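Local structure of Rho-class glutathione S-transferase (Laternula elliptica, 3QAV) at residues A[37-42]-A[228-233]; A[81-86]-A[100-105]; A[107-110]-A[114-117]; A[126-131]-A[159-164]; A[183-188]-A[210-215]. The protein probably catalyses the conjugation of glutathione to electrophilic compounds, as other members of the glutathione S-transferase superfamily do. One frame throughout, in Å; residues are numbered along the deposited sequence.

Contact 1: residues A[37-42]-A[228-233]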
# COMPACT_ATOMS: atom_id res chain seq x y z
N PRO A 37 1.79 8.94 -7.08
CA PRO A 37 0.93 7.91 -7.65
C PRO A 37 0.64 8.15 -9.14
O PRO A 37 0.44 7.21 -9.92
CB PRO A 37 -0.33 7.95 -6.76
CG PRO A 37 -0.24 9.26 -6.03
CD PRO A 37 1.23 9.47 -5.83
N CYS A 38 0.63 9.42 -9.55
CA CYS A 38 0.40 9.73 -10.96
C CYS A 38 1.67 9.40 -11.75
O CYS A 38 1.61 8.80 -12.82
CB CYS A 38 0.07 11.22 -11.14
SG CYS A 38 -1.54 11.71 -10.48
N TRP A 39 2.81 9.79 -11.19
CA TRP A 39 4.10 9.57 -11.83
C TRP A 39 4.29 8.09 -12.12
O TRP A 39 4.74 7.72 -13.19
CB TRP A 39 5.23 10.06 -10.92
CG TRP A 39 6.49 10.43 -11.65
CD1 TRP A 39 6.86 10.02 -12.91
CD2 TRP A 39 7.57 11.24 -11.16
NE1 TRP A 39 8.10 10.54 -13.22
CE2 TRP A 39 8.56 11.28 -12.16
CE3 TRP A 39 7.79 11.93 -9.96
CZ2 TRP A 39 9.76 11.99 -12.01
CZ3 TRP A 39 8.98 12.64 -9.81
CH2 TRP A 39 9.95 12.66 -10.83
N LYS A 40 3.93 7.24 -11.16
CA LYS A 40 4.05 5.80 -11.32
C LYS A 40 3.37 5.36 -12.61
O LYS A 40 3.94 4.62 -13.42
CB LYS A 40 3.39 5.08 -10.14
CG LYS A 40 4.18 5.07 -8.84
CD LYS A 40 3.29 4.66 -7.66
CE LYS A 40 2.72 3.26 -7.81
NZ LYS A 40 1.80 2.87 -6.68
N VAL A 41 2.14 5.82 -12.79
CA VAL A 41 1.36 5.48 -13.97
C VAL A 41 1.99 5.97 -15.28
O VAL A 41 2.06 5.22 -16.25
CB VAL A 41 -0.09 6.04 -13.85
CG1 VAL A 41 -0.87 5.74 -15.13
CG2 VAL A 41 -0.80 5.36 -12.66
N LEU A 42 2.47 7.21 -15.30
CA LEU A 42 3.08 7.76 -16.51
C LEU A 42 4.35 6.99 -16.88
O LEU A 42 4.62 6.77 -18.06
CB LEU A 42 3.40 9.24 -16.32
CG LEU A 42 2.21 10.17 -16.01
CD1 LEU A 42 2.72 11.60 -15.86
CD2 LEU A 42 1.18 10.08 -17.13
N PRO A 228 5.54 18.68 -14.23
CA PRO A 228 5.55 19.96 -14.93
C PRO A 228 5.71 21.25 -14.13
O PRO A 228 6.37 22.17 -14.60
CB PRO A 228 4.25 19.94 -15.74
CG PRO A 228 3.41 18.90 -15.07
CD PRO A 228 4.41 17.85 -14.69
N HIS A 229 5.14 21.32 -12.93
CA HIS A 229 5.23 22.56 -12.15
C HIS A 229 6.53 22.83 -11.42
O HIS A 229 6.74 23.94 -10.93
CB HIS A 229 4.05 22.69 -11.17
CG HIS A 229 4.29 22.06 -9.83
ND1 HIS A 229 4.06 20.73 -9.57
CD2 HIS A 229 4.70 22.60 -8.65
CE1 HIS A 229 4.31 20.47 -8.30
NE2 HIS A 229 4.70 21.60 -7.72
N TRP A 230 7.41 21.84 -11.34
CA TRP A 230 8.69 22.00 -10.64
C TRP A 230 9.67 22.96 -11.32
O TRP A 230 10.42 23.67 -10.65
CB TRP A 230 9.38 20.64 -10.47
CG TRP A 230 8.75 19.73 -9.45
CD1 TRP A 230 7.62 19.97 -8.71
CD2 TRP A 230 9.21 18.44 -9.06
NE1 TRP A 230 7.36 18.91 -7.88
CE2 TRP A 230 8.32 17.95 -8.08
CE3 TRP A 230 10.30 17.64 -9.44
CZ2 TRP A 230 8.49 16.70 -7.47
CZ3 TRP A 230 10.46 16.39 -8.84
CH2 TRP A 230 9.56 15.94 -7.86
N ALA A 231 9.68 22.97 -12.65
CA ALA A 231 10.60 23.81 -13.39
C ALA A 231 10.55 25.28 -12.99
O ALA A 231 11.59 25.90 -12.76
CB ALA A 231 10.33 23.68 -14.88
N GLU A 232 9.35 25.84 -12.90
CA GLU A 232 9.17 27.25 -12.56
C GLU A 232 8.75 27.55 -11.12
O GLU A 232 8.35 28.66 -10.81
CB GLU A 232 8.15 27.88 -13.51
CG GLU A 232 8.55 27.85 -14.97
CD GLU A 232 9.78 28.68 -15.25
OE1 GLU A 232 10.39 29.19 -14.28
OE2 GLU A 232 10.14 28.84 -16.43
N SER A 233 8.83 26.55 -10.25
CA SER A 233 8.44 26.75 -8.87
C SER A 233 9.63 26.43 -7.98
O SER A 233 10.45 25.59 -8.32
CB SER A 233 7.25 25.86 -8.51
OG SER A 233 7.60 24.49 -8.57

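Contact 2: residues A[81-86]-A[100-105]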
# COMPACT_ATOMS: atom_id res chain seq x y z
N PHE A 81 -7.99 6.50 -14.27
CA PHE A 81 -7.59 5.94 -15.54
C PHE A 81 -8.68 5.12 -16.22
O PHE A 81 -9.43 4.42 -15.56
CB PHE A 81 -6.36 5.06 -15.27
CG PHE A 81 -5.92 4.21 -16.43
CD1 PHE A 81 -4.85 4.60 -17.22
CD2 PHE A 81 -6.52 2.98 -16.67
CE1 PHE A 81 -4.38 3.78 -18.25
CE2 PHE A 81 -6.05 2.15 -17.69
CZ PHE A 81 -4.98 2.55 -18.48
N THR A 82 -8.75 5.24 -17.55
CA THR A 82 -9.70 4.45 -18.34
C THR A 82 -8.95 3.85 -19.53
O THR A 82 -7.93 4.38 -19.98
CB THR A 82 -10.86 5.30 -18.89
OG1 THR A 82 -10.37 6.18 -19.90
CG2 THR A 82 -11.53 6.09 -17.78
N ASP A 83 -9.47 2.74 -20.03
CA ASP A 83 -8.88 2.06 -21.18
C ASP A 83 -10.03 1.30 -21.83
O ASP A 83 -10.30 0.15 -21.49
CB ASP A 83 -7.79 1.08 -20.74
CG ASP A 83 -7.02 0.51 -21.91
OD1 ASP A 83 -6.18 -0.39 -21.70
OD2 ASP A 83 -7.26 0.95 -23.05
N GLY A 84 -10.70 1.97 -22.76
CA GLY A 84 -11.84 1.35 -23.41
C GLY A 84 -12.96 1.42 -22.39
O GLY A 84 -13.35 2.50 -21.97
N ASP A 85 -13.47 0.26 -21.99
CA ASP A 85 -14.55 0.22 -21.01
C ASP A 85 -13.99 0.01 -19.62
O ASP A 85 -14.68 0.23 -18.62
CB ASP A 85 -15.53 -0.90 -21.36
CG ASP A 85 -16.17 -0.70 -22.72
OD1 ASP A 85 -16.78 0.36 -22.93
OD2 ASP A 85 -16.05 -1.61 -23.57
N VAL A 86 -12.74 -0.41 -19.55
CA VAL A 86 -12.08 -0.64 -18.28
C VAL A 86 -11.85 0.70 -17.58
O VAL A 86 -11.48 1.69 -18.21
CB VAL A 86 -10.71 -1.32 -18.48
CG1 VAL A 86 -10.14 -1.77 -17.14
CG2 VAL A 86 -10.85 -2.51 -19.42
N GLU A 100 -0.28 -6.44 -17.15
CA GLU A 100 -1.03 -7.62 -17.59
C GLU A 100 -1.69 -7.46 -18.96
O GLU A 100 -1.73 -8.41 -19.75
CB GLU A 100 -2.10 -7.97 -16.55
CG GLU A 100 -1.62 -8.92 -15.47
CD GLU A 100 -2.69 -9.19 -14.43
OE1 GLU A 100 -3.89 -9.14 -14.78
OE2 GLU A 100 -2.33 -9.48 -13.26
N LYS A 101 -2.19 -6.27 -19.26
CA LYS A 101 -2.85 -6.00 -20.53
C LYS A 101 -1.88 -5.79 -21.68
O LYS A 101 -2.18 -6.14 -22.82
CB LYS A 101 -3.75 -4.78 -20.40
CG LYS A 101 -4.53 -4.44 -21.66
CD LYS A 101 -5.55 -5.51 -22.00
CE LYS A 101 -6.52 -5.01 -23.07
NZ LYS A 101 -7.66 -5.95 -23.26
N TYR A 102 -0.72 -5.20 -21.40
CA TYR A 102 0.28 -4.94 -22.44
C TYR A 102 1.59 -5.61 -22.02
O TYR A 102 2.49 -4.97 -21.48
CB TYR A 102 0.48 -3.44 -22.62
CG TYR A 102 -0.81 -2.67 -22.87
CD1 TYR A 102 -1.59 -2.23 -21.81
CD2 TYR A 102 -1.23 -2.39 -24.17
CE1 TYR A 102 -2.78 -1.52 -22.03
CE2 TYR A 102 -2.42 -1.70 -24.41
CZ TYR A 102 -3.19 -1.26 -23.34
OH TYR A 102 -4.36 -0.58 -23.57
N PRO A 103 1.71 -6.91 -22.29
CA PRO A 103 2.90 -7.70 -21.94
C PRO A 103 4.11 -7.55 -22.85
O PRO A 103 5.16 -8.13 -22.58
CB PRO A 103 2.35 -9.12 -21.93
CG PRO A 103 1.40 -9.09 -23.09
CD PRO A 103 0.67 -7.77 -22.91
N LYS A 104 3.97 -6.77 -23.92
CA LYS A 104 5.06 -6.58 -24.88
C LYS A 104 6.40 -6.22 -24.23
O LYS A 104 7.42 -6.84 -24.51
CB LYS A 104 4.67 -5.52 -25.91
CG LYS A 104 5.81 -5.09 -26.82
CD LYS A 104 6.43 -6.26 -27.57
CE LYS A 104 7.59 -5.81 -28.44
NZ LYS A 104 7.16 -4.78 -29.43
N VAL A 105 6.38 -5.21 -23.37
CA VAL A 105 7.60 -4.77 -22.68
C VAL A 105 7.40 -5.00 -21.18
O VAL A 105 6.94 -4.11 -20.46
CB VAL A 105 7.86 -3.28 -22.94
CG1 VAL A 105 9.16 -2.85 -22.27
CG2 VAL A 105 7.93 -3.03 -24.44

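Contact 3: residues A[107-110]-A[114-117]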
# COMPACT_ATOMS: atom_id res chain seq x y z
N LEU A 107 7.78 -5.32 -17.21
CA LEU A 107 8.46 -4.59 -16.15
C LEU A 107 8.77 -5.55 -15.00
O LEU A 107 9.18 -5.14 -13.92
CB LEU A 107 7.61 -3.42 -15.65
CG LEU A 107 7.44 -2.29 -16.68
CD1 LEU A 107 6.67 -1.11 -16.09
CD2 LEU A 107 8.83 -1.82 -17.14
N PHE A 108 8.53 -6.84 -15.25
CA PHE A 108 8.82 -7.90 -14.29
C PHE A 108 9.61 -8.98 -15.04
O PHE A 108 9.35 -9.25 -16.21
CB PHE A 108 7.55 -8.57 -13.77
CG PHE A 108 6.81 -7.78 -12.73
CD1 PHE A 108 5.88 -6.82 -13.09
CD2 PHE A 108 6.98 -8.06 -11.38
CE1 PHE A 108 5.13 -6.14 -12.13
CE2 PHE A 108 6.25 -7.40 -10.41
CZ PHE A 108 5.31 -6.44 -10.79
N PRO A 109 10.61 -9.60 -14.37
CA PRO A 109 11.37 -10.65 -15.05
C PRO A 109 10.46 -11.88 -15.08
O PRO A 109 9.35 -11.83 -14.56
CB PRO A 109 12.58 -10.83 -14.14
CG PRO A 109 12.03 -10.49 -12.78
CD PRO A 109 11.22 -9.26 -13.08
N SER A 110 10.91 -12.97 -15.68
CA SER A 110 10.05 -14.16 -15.77
C SER A 110 10.18 -15.12 -14.58
O SER A 110 9.21 -15.76 -14.19
CB SER A 110 10.32 -14.92 -17.07
OG SER A 110 11.66 -15.41 -17.13
N ILE A 114 12.63 -14.31 -8.68
CA ILE A 114 13.12 -12.95 -8.85
C ILE A 114 11.95 -11.97 -8.82
O ILE A 114 12.08 -10.87 -8.26
CB ILE A 114 13.90 -12.80 -10.17
CG1 ILE A 114 15.06 -13.81 -10.21
CG2 ILE A 114 14.46 -11.38 -10.29
CD1 ILE A 114 15.91 -13.73 -11.47
N ARG A 115 10.81 -12.36 -9.39
CA ARG A 115 9.62 -11.51 -9.39
C ARG A 115 9.20 -11.21 -7.96
O ARG A 115 8.74 -10.11 -7.65
CB ARG A 115 8.46 -12.20 -10.11
CG ARG A 115 8.62 -12.35 -11.61
CD ARG A 115 7.52 -13.25 -12.17
NE ARG A 115 6.21 -12.63 -12.09
CZ ARG A 115 5.69 -11.86 -13.03
NH1 ARG A 115 4.49 -11.32 -12.87
NH2 ARG A 115 6.37 -11.64 -14.16
N ALA A 116 9.36 -12.20 -7.09
CA ALA A 116 9.01 -12.05 -5.69
C ALA A 116 9.79 -10.89 -5.07
O ALA A 116 9.25 -10.12 -4.27
CB ALA A 116 9.29 -13.34 -4.93
N LYS A 117 11.06 -10.76 -5.44
CA LYS A 117 11.87 -9.67 -4.91
C LYS A 117 11.42 -8.32 -5.48
O LYS A 117 11.49 -7.30 -4.78
CB LYS A 117 13.35 -9.90 -5.21
CG LYS A 117 14.24 -8.70 -4.90
CD LYS A 117 14.13 -8.26 -3.46
CE LYS A 117 14.68 -9.32 -2.52
NZ LYS A 117 16.09 -9.65 -2.86

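Contact 4: residues A[126-131]-A[159-164]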
# COMPACT_ATOMS: atom_id res chain seq x y z
N SER A 126 6.29 1.92 0.47
CA SER A 126 5.30 2.66 1.23
C SER A 126 5.89 3.17 2.55
O SER A 126 5.44 4.18 3.08
CB SER A 126 4.07 1.80 1.53
OG SER A 126 4.30 0.96 2.65
N ASN A 127 6.89 2.47 3.07
CA ASN A 127 7.56 2.87 4.31
C ASN A 127 8.29 4.20 4.16
O ASN A 127 8.58 4.87 5.15
CB ASN A 127 8.59 1.82 4.74
CG ASN A 127 7.96 0.58 5.29
OD1 ASN A 127 7.18 0.64 6.24
ND2 ASN A 127 8.30 -0.57 4.71
N ILE A 128 8.62 4.56 2.93
CA ILE A 128 9.32 5.80 2.68
C ILE A 128 8.36 6.95 2.95
O ILE A 128 8.74 7.94 3.57
CB ILE A 128 9.83 5.88 1.23
CG1 ILE A 128 10.84 4.75 0.99
CG2 ILE A 128 10.45 7.25 0.95
CD1 ILE A 128 11.32 4.64 -0.46
N SER A 129 7.13 6.81 2.49
CA SER A 129 6.11 7.83 2.71
C SER A 129 5.95 8.05 4.21
O SER A 129 6.01 9.17 4.70
CB SER A 129 4.76 7.39 2.14
OG SER A 129 4.82 7.24 0.73
N THR A 130 5.74 6.96 4.94
CA THR A 130 5.53 7.04 6.38
C THR A 130 6.74 7.49 7.20
O THR A 130 6.63 8.39 8.02
CB THR A 130 5.04 5.70 6.92
OG1 THR A 130 6.04 4.70 6.69
CG2 THR A 130 3.75 5.28 6.23
N ASN A 131 7.89 6.86 6.97
CA ASN A 131 9.07 7.20 7.75
C ASN A 131 9.85 8.43 7.30
O ASN A 131 10.49 9.09 8.11
CB ASN A 131 10.01 6.00 7.84
CG ASN A 131 9.32 4.77 8.40
OD1 ASN A 131 8.48 4.87 9.29
ND2 ASN A 131 9.67 3.59 7.88
N HIS A 159 16.38 8.63 8.55
CA HIS A 159 17.71 8.14 8.23
C HIS A 159 17.75 6.62 8.23
O HIS A 159 18.43 6.01 7.41
CB HIS A 159 18.73 8.71 9.21
CG HIS A 159 19.06 10.16 8.98
ND1 HIS A 159 19.81 10.90 9.86
CD2 HIS A 159 18.76 10.98 7.94
CE1 HIS A 159 19.97 12.13 9.38
NE2 HIS A 159 19.34 12.20 8.22
N VAL A 160 17.02 6.01 9.16
CA VAL A 160 16.99 4.55 9.23
C VAL A 160 16.34 3.97 7.98
O VAL A 160 16.87 3.06 7.35
CB VAL A 160 16.20 4.06 10.47
CG1 VAL A 160 16.03 2.55 10.42
CG2 VAL A 160 16.94 4.47 11.73
N GLU A 161 15.19 4.52 7.61
CA GLU A 161 14.48 4.06 6.42
C GLU A 161 15.38 4.14 5.18
O GLU A 161 15.51 3.16 4.44
CB GLU A 161 13.24 4.91 6.21
CG GLU A 161 12.41 4.55 4.99
CD GLU A 161 11.89 3.12 5.02
OE1 GLU A 161 11.43 2.65 6.09
OE2 GLU A 161 11.92 2.46 3.95
N LEU A 162 15.99 5.30 4.96
CA LEU A 162 16.86 5.49 3.80
C LEU A 162 18.02 4.51 3.80
O LEU A 162 18.50 4.11 2.74
CB LEU A 162 17.39 6.94 3.77
CG LEU A 162 16.60 7.98 2.97
CD1 LEU A 162 15.10 7.76 3.13
CD2 LEU A 162 16.99 9.38 3.44
N GLY A 163 18.47 4.11 4.99
CA GLY A 163 19.57 3.17 5.09
C GLY A 163 19.26 1.87 4.39
O GLY A 163 20.11 1.30 3.71
N HIS A 164 18.02 1.40 4.53
CA HIS A 164 17.59 0.16 3.90
C HIS A 164 17.79 0.22 2.40
O HIS A 164 18.40 -0.67 1.81
CB HIS A 164 16.12 -0.10 4.22
CG HIS A 164 15.86 -0.45 5.65
ND1 HIS A 164 14.90 0.19 6.40
CD2 HIS A 164 16.41 -1.39 6.45
CE1 HIS A 164 14.86 -0.34 7.61
NE2 HIS A 164 15.77 -1.31 7.67

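Contact 5: residues A[183-188]-A[210-215]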
# COMPACT_ATOMS: atom_id res chain seq x y z
N MET A 183 9.32 -2.86 -12.28
CA MET A 183 8.19 -2.15 -11.66
C MET A 183 8.60 -1.53 -10.33
O MET A 183 8.08 -0.50 -9.95
CB MET A 183 7.01 -3.11 -11.43
CG MET A 183 5.73 -2.40 -10.99
SD MET A 183 5.07 -1.28 -12.25
CE MET A 183 4.24 -2.43 -13.33
N ALA A 184 9.54 -2.16 -9.63
CA ALA A 184 10.01 -1.65 -8.34
C ALA A 184 10.59 -0.24 -8.46
O ALA A 184 10.39 0.59 -7.57
CB ALA A 184 11.06 -2.59 -7.75
N ASP A 185 11.30 0.03 -9.55
CA ASP A 185 11.88 1.35 -9.75
C ASP A 185 10.80 2.39 -10.05
O ASP A 185 10.97 3.58 -9.77
CB ASP A 185 12.91 1.31 -10.87
CG ASP A 185 14.09 0.43 -10.53
OD1 ASP A 185 14.15 -0.71 -11.03
OD2 ASP A 185 14.94 0.87 -9.72
N VAL A 186 9.70 1.93 -10.62
CA VAL A 186 8.58 2.81 -10.94
C VAL A 186 8.01 3.35 -9.63
O VAL A 186 7.60 4.51 -9.53
CB VAL A 186 7.48 2.03 -11.69
CG1 VAL A 186 6.19 2.82 -11.68
CG2 VAL A 186 7.93 1.74 -13.11
N PHE A 187 7.97 2.49 -8.62
CA PHE A 187 7.43 2.87 -7.32
C PHE A 187 8.45 3.65 -6.50
O PHE A 187 8.12 4.62 -5.83
CB PHE A 187 7.03 1.62 -6.52
CG PHE A 187 5.76 0.96 -6.99
CD1 PHE A 187 5.58 0.61 -8.32
CD2 PHE A 187 4.73 0.69 -6.09
CE1 PHE A 187 4.41 -0.01 -8.75
CE2 PHE A 187 3.55 0.07 -6.51
CZ PHE A 187 3.39 -0.28 -7.84
N PHE A 188 9.70 3.22 -6.57
CA PHE A 188 10.76 3.83 -5.77
C PHE A 188 11.24 5.21 -6.18
O PHE A 188 11.20 6.14 -5.39
CB PHE A 188 11.96 2.87 -5.74
CG PHE A 188 13.08 3.34 -4.85
CD1 PHE A 188 12.87 3.54 -3.49
CD2 PHE A 188 14.35 3.55 -5.37
CE1 PHE A 188 13.91 3.95 -2.66
CE2 PHE A 188 15.40 3.96 -4.54
CZ PHE A 188 15.17 4.16 -3.19
N PHE A 210 22.03 8.44 -4.35
CA PHE A 210 22.35 9.60 -5.17
C PHE A 210 22.76 9.16 -6.57
O PHE A 210 22.32 9.74 -7.57
CB PHE A 210 23.49 10.39 -4.53
CG PHE A 210 23.87 11.64 -5.29
CD1 PHE A 210 25.09 11.71 -5.97
CD2 PHE A 210 23.03 12.75 -5.30
CE1 PHE A 210 25.46 12.88 -6.64
CE2 PHE A 210 23.39 13.91 -5.97
CZ PHE A 210 24.61 13.98 -6.64
N LYS A 211 23.59 8.13 -6.65
CA LYS A 211 24.05 7.58 -7.92
C LYS A 211 22.84 7.03 -8.68
O LYS A 211 22.74 7.18 -9.91
CB LYS A 211 25.07 6.47 -7.65
CG LYS A 211 25.54 5.71 -8.87
CD LYS A 211 26.56 4.65 -8.46
CE LYS A 211 27.05 3.85 -9.66
NZ LYS A 211 28.09 2.86 -9.27
N TYR A 212 21.94 6.39 -7.95
CA TYR A 212 20.72 5.82 -8.53
C TYR A 212 19.88 6.96 -9.07
O TYR A 212 19.39 6.90 -10.20
CB TYR A 212 19.94 5.06 -7.45
CG TYR A 212 18.56 4.58 -7.91
CD1 TYR A 212 18.42 3.48 -8.76
CD2 TYR A 212 17.41 5.25 -7.50
CE1 TYR A 212 17.16 3.06 -9.18
CE2 TYR A 212 16.15 4.84 -7.91
CZ TYR A 212 16.03 3.74 -8.74
OH TYR A 212 14.78 3.34 -9.14
N TYR A 213 19.72 8.01 -8.27
CA TYR A 213 18.94 9.17 -8.67
C TYR A 213 19.48 9.80 -9.95
O TYR A 213 18.72 10.12 -10.87
CB TYR A 213 18.95 10.21 -7.56
CG TYR A 213 18.25 11.50 -7.95
CD1 TYR A 213 16.87 11.56 -8.03
CD2 TYR A 213 18.99 12.64 -8.26
CE1 TYR A 213 16.22 12.73 -8.41
CE2 TYR A 213 18.35 13.82 -8.64
CZ TYR A 213 16.97 13.85 -8.72
OH TYR A 213 16.32 14.99 -9.10
N ASN A 214 20.79 10.00 -10.00
CA ASN A 214 21.42 10.59 -11.17
C ASN A 214 21.21 9.74 -12.41
O ASN A 214 20.87 10.26 -13.47
CB ASN A 214 22.92 10.79 -10.93
CG ASN A 214 23.21 12.00 -10.07
OD1 ASN A 214 24.23 12.06 -9.39
ND2 ASN A 214 22.31 12.98 -10.11
N MET A 215 21.42 8.44 -12.29
CA MET A 215 21.23 7.55 -13.43
C MET A 215 19.79 7.65 -13.94
O MET A 215 19.56 7.83 -15.13
CB MET A 215 21.52 6.10 -13.06
CG MET A 215 20.90 5.11 -14.05
SD MET A 215 21.12 3.38 -13.62
CE MET A 215 19.86 3.19 -12.33

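Contact 1: residues A[37-42]-A[228-233]
Trp-39 and Trp-230 form an offset edge-to-face pair, with the edge of the Trp-39 indole turned to a face of Trp-230. The pair joins the first helix of the thioredoxin-like GST domain, 36-47, to the C-terminal tail that follows the last helix. The planes stand at 80° and the six-membered rings have centroids 5.8 Å apart. Trp-230 also has an in-plane neighbour at its rim, CD2 of His-229. In return its own CD1 lies over one face of the His-229 imidazole. The contact is small and rests on one corner of each indole: Trp-39 CZ3 is 3.9 Å from Trp-230 CH2. With CG anti to the backbone N (chi1 -155°), Trp-39 sends its indole off the helix toward the tail. Trp-39 NE1 is hydrogen-bonded to Thr-225 OG1, and Arg-197 makes a cation-pi contact with Trp-230. The Trp-39 side chain is about 7 Å from that of Ser-35, a glutathione-binding residue, so the pair lies near the active site. His-229 ND1 bonds to Ser-33 OG, which ties the tail to the loop after strand 28-31. Within the tail, Ser-233 OG donates to His-229 O at 2.6 Å, from above the carbonyl plane.

Contact 2: residues A[81-86]-A[100-105]
Asp-83 and Tyr-102 meet head-on through one short hydrogen bond. Tyr-102 OH donates to Asp-83 OD1 at 2.6 Å, on the syn side of the carboxylate. The two flat groups are nearly coplanar, with their planes 16° apart, and OD1 sits at the edge of the phenol ring. The first torsion of Asp-83 (chi1 -172°) extends the carboxylate from the strand toward the helix end. OD1 also bonds to Tyr-97 OH, so two phenols grip one buried oxygen. This is the point where the beta-hairpin of the thioredoxin-like domain meets the end of helix 91-101, part of its beta-beta-alpha unit. The hairpin turns through Gly-84 and Asp-85 in a type II' turn, closed by Val-86 N to Asp-83 O at 3.2 Å; the reverse bond, Asp-83 N to Val-86 O, completes the pair. The other side of the contact is looser. Exposed Lys-101 comes no closer to Asp-83 than CG to OD1, 4.4 Å. Its NZ stays 6.0 Å from Asp-83 OD1, too far for a salt bridge. Lys-101 CG lies over one face of the Tyr-102 ring, and the same lysine packs on Thr-112 of the second subunit.

Contact 3: residues A[107-110]-A[114-117]
Arg-115 lies against the backbone of Pro-109 for most of its length. From CB the chain runs to CG, which is 3.1 Å from Pro-109 O and also near the proline ring. CD follows, 3.3 Å from Pro-109 O and a little farther from Ser-110 O. The chain then bends at chi3 (68°), and this fold turns the guanidinium back over the loop. NE leaves the contact and makes a salt bridge to Glu-100 OE1 of the second subunit. CZ lies 3.9 Å from Phe-108 CB, which sits over one face of the guanidinium. At the tip, NH2 touches Phe-108 CB at 3.3 Å and donates to Pro-109 O. That bond is 3.0 Å long with an N-H...O angle of 149°, and the donor is nearly in line with the C=O. The Phe-108 ring is turned 27° from the guanidinium plane. The Phe-108 side chain also touches Val-118 and Met-122 of the same helix. The preceding residue, Ile-114, packs its CG2 on Pro-109 CG at 3.6 Å, so the loop touches two successive helix residues. With an alanine at Arg-115, Pro-109 O is likely to lose this donor and Glu-100 of the second subunit its charged mate. The arrangement belongs to the GST interdomain linker, where the chain passes from the thioredoxin-like domain into the helical domain beside the dimer interface.

Contact 4: residues A[126-131]-A[159-164]
Glu-161 reaches across to Asn-127, Ile-128 and Asn-131 between two nearly antiparallel helices of the all-helical C-terminal GST domain. The segment axes run at 162° and approach to 9.6 Å. Among the polar contacts, one hydrogen bond crosses the gap. Asn-131 ND2 donates to Glu-161 OE1 at 2.7 Å with an N-H...O angle of 151°. The acceptor lies in the amide plane of Asn-131, whereas the donor reaches the carboxylate on its anti side and well out of its plane. Fully extended at chi1 (180°), Glu-161 bends at chi2, which sets the carboxylate beside the opposing helix. Trp-165 NE1 gives OE2 a further hydrogen bond. The one charged contact is a salt bridge from OE2 to Arg-75 NH1 of the second subunit. The buried carboxylate is therefore shared between helix pairing and the dimer interface. The remaining contacts are van der Waals: Asn-127 CB and Ile-128 CG1 lie against the carboxylate oxygens, and Asn-131 CB meets Glu-161 CB at 3.8 Å. Within helix 126-131, Asn-127 O takes two donors from the same face of its plane: Asn-131 N at 2.8 Å and Thr-130 OG1 at 3.0 Å.

Contact 5: residues A[183-188]-A[210-215]
Asp-185 OD2 is gripped by two donors. Tyr-212 OH gives it a hydrogen bond of 2.5 Å, on the anti lone pair of the carboxylate, and Val-176 N supplies a second. The other oxygen, OD1, takes the backbone N of Thr-182. OD2 lies at the edge of the Tyr-212 ring, and the carboxylate and ring planes are 29° apart. A chi1 of 172° at Tyr-212 carries the ring from helix 207-217 across to helix 183-197. Phe-188, one turn on from Asp-185, meets the ring farther back, with CD2 at 3.4 Å from Tyr-212 CE2. The two rings stand at 45° with centroids 5.4 Å apart. Phe-188 also stacks on Trp-165. The OD1 to Thr-182 N bond, at the start of a helix of the C-terminal domain, is the side-chain-to-backbone half expected of the N-capping box known in GSTs. A phenylalanine in place of Tyr-212 would probably leave Asp-185 OD2 short of one donor in a buried setting. With three donors between its two oxygens, the carboxylate is probably stabilised as a charged group, and it links the helix start, the preceding loop and helix 207-217.

Contact 5 is the most buried: all three of its touching residues lie in the core. Contact 3 is a surface contact, and contacts 1, 2 and 4 are partly buried. Contacts 2, 4 and 5 each centre on a carboxylate; side chains supply the donors in contacts 2 and 4, and backbone N-H groups join in contact 5. Contact 3 uses an arginine on a backbone carbonyl, and contact 1 is aromatic alone. Helix 183-197 forms one side of contact 5 and also packs on contact 1 through Lys-40, contact 3 through Phe-108 and contact 4 through Ile-128. Contacts 2, 3 and 4 touch the second subunit; Glu-100 of contact 2 pairs across the dimer with Arg-115 of contact 3.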